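Local coordinates for protein BAG family molecular chaperone regulator 3 (Arabidopsis thaliana, PDB 4HWF) that binds the ATPase domain of HSP70/HSC70 chaperones through its BAG domain and probably regulates programmed cell death and stress responses as a co-chaperone, at residues K67-V70 with Q71-Q74. Sequence-based numbering, arbitrary orientation.
Sequences KMQV and QRVQ
Two turns of helix 62-86, the last helix of the three-helix BAG domain, meet here through i to i+3 and i to i+4 pairs. The side chain of Arg72 runs back along the helix to reach Met68 and Gln69. NH1 of Arg72 donates to OE1 of Gln69 at 2.9 Å. The donor lies in the carbonyl plane of the amide, but OE1 sits somewhat out of the guanidinium plane, and the two planes are 62° apart. The chi1 of Arg72 (73°) sets CG between the backbone N and the carbonyl carbon, and the bend at chi3 lays a guanidinium face over O of Met68. At the other terminal nitrogen, CE of Met68 touches NH2 of Arg72 at 3.7 Å. Arg72 N donates to the same Met68 O at 3.0 Å, and a water joins this oxygen to OE1 of Gln71. CG2 of Val73, one turn after Gln69, packs against NE2 of Gln69 at 3.6 Å. At Val70 the carbonyl oxygen takes a side-chain bond: NE2 of Gln74 reaches it at 2.9 Å, from 30° outside the carbonyl plane. CG1 of Val70 lies beside that nitrogen. An alanine in place of Arg72 would probably leave OE1 of Gln69 without this donor and take this salt-bridge partner from Asp54. That bridge, from NH1 of Arg72, ties the patch to helix 36-57. Met68 also touches Asp54 and Ile57 of that helix, while Gln69 and Arg72 both rest on Leu50.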
loop_
_atom_site.group_PDB
_atom_site.type_symbol
_atom_site.label_atom_id
_atom_site.label_comp_id
_atom_site.label_asym_id
_atom_site.label_seq_id
_atom_site.Cartn_x
_atom_site.Cartn_y
_atom_site.Cartn_z
ATOM N N LYS A 67 2.968 -12.264 -9.871
ATOM C CA LYS A 67 2.829 -13.384 -8.942
ATOM C C LYS A 67 2.975 -12.950 -7.472
ATOM O O LYS A 67 2.178 -13.339 -6.631
ATOM C CB LYS A 67 3.858 -14.458 -9.291
ATOM C CG LYS A 67 3.794 -15.717 -8.446
ATOM C CD LYS A 67 4.885 -16.698 -8.881
ATOM C CE LYS A 67 4.805 -18.015 -8.115
ATOM N NZ LYS A 67 5.880 -18.963 -8.550
ATOM N N MET A 68 4.006 -12.163 -7.174
ATOM C CA MET A 68 4.208 -11.625 -5.828
ATOM C C MET A 68 2.986 -10.817 -5.371
ATOM O O MET A 68 2.546 -10.940 -4.227
ATOM C CB MET A 68 5.485 -10.763 -5.767
ATOM C CG MET A 68 6.808 -11.552 -5.849
ATOM S SD MET A 68 8.248 -10.564 -6.430
ATOM C CE MET A 68 7.669 -9.031 -5.939
ATOM N N GLN A 69 2.450 -9.980 -6.258
ATOM C CA GLN A 69 1.286 -9.154 -5.923
ATOM C C GLN A 69 0.025 -9.985 -5.657
ATOM O O GLN A 69 -0.698 -9.728 -4.695
ATOM C CB GLN A 69 1.011 -8.111 -7.007
ATOM C CG GLN A 69 -0.263 -7.303 -6.811
ATOM C CD GLN A 69 -0.208 -6.368 -5.599
ATOM O OE1 GLN A 69 0.770 -6.354 -4.849
ATOM N NE2 GLN A 69 -1.265 -5.588 -5.409
ATOM N N VAL A 70 -0.247 -10.968 -6.508
ATOM C CA VAL A 70 -1.404 -11.845 -6.289
ATOM C C VAL A 70 -1.260 -12.581 -4.956
ATOM O O VAL A 70 -2.218 -12.707 -4.208
ATOM C CB VAL A 70 -1.593 -12.865 -7.440
ATOM C CG1 VAL A 70 -2.643 -13.921 -7.068
ATOM C CG2 VAL A 70 -1.984 -12.151 -8.718
ATOM N N GLN A 71 -0.046 -13.032 -4.648
ATOM C CA GLN A 71 0.238 -13.759 -3.409
ATOM C C GLN A 71 0.004 -12.917 -2.147
ATOM O O GLN A 71 -0.634 -13.377 -1.195
ATOM C CB GLN A 71 1.687 -14.267 -3.421
ATOM C CG GLN A 71 2.017 -15.350 -2.383
ATOM C CD GLN A 71 2.113 -14.832 -0.950
ATOM O OE1 GLN A 71 2.676 -13.757 -0.685
ATOM N NE2 GLN A 71 1.559 -15.603 -0.010
ATOM N N ARG A 72 0.521 -11.689 -2.132
ATOM C CA ARG A 72 0.469 -10.882 -0.916
ATOM C C ARG A 72 -0.935 -10.372 -0.616
ATOM O O ARG A 72 -1.267 -10.089 0.529
ATOM C CB ARG A 72 1.464 -9.720 -0.973
ATOM C CG ARG A 72 1.067 -8.595 -1.908
ATOM C CD ARG A 72 2.067 -7.435 -1.820
ATOM N NE ARG A 72 3.454 -7.833 -2.073
ATOM C CZ ARG A 72 4.145 -7.506 -3.167
ATOM N NH1 ARG A 72 3.576 -6.772 -4.123
ATOM N NH2 ARG A 72 5.410 -7.903 -3.302
ATOM N N VAL A 73 -1.762 -10.266 -1.645
ATOM C CA VAL A 73 -3.111 -9.740 -1.482
ATOM C C VAL A 73 -4.045 -10.743 -0.785
ATOM O O VAL A 73 -5.040 -10.359 -0.168
ATOM C CB VAL A 73 -3.678 -9.298 -2.848
ATOM C CG1 VAL A 73 -5.170 -9.142 -2.811
ATOM C CG2 VAL A 73 -3.022 -7.978 -3.285
ATOM N N GLN A 74 -3.703 -12.025 -0.875
ATOM C CA GLN A 74 -4.589 -13.101 -0.424
ATOM C C GLN A 74 -4.924 -13.022 1.067
ATOM O O GLN A 74 -6.070 -13.179 1.447
ATOM C CB GLN A 74 -3.990 -14.469 -0.772
ATOM C CG GLN A 74 -3.847 -14.700 -2.272
ATOM C CD GLN A 74 -5.112 -14.349 -3.046
ATOM O OE1 GLN A 74 -6.226 -14.681 -2.628
ATOM N NE2 GLN A 74 -4.943 -13.667 -4.183
HETATM O O HOH W 1 4.345 -12.001 -2.250
#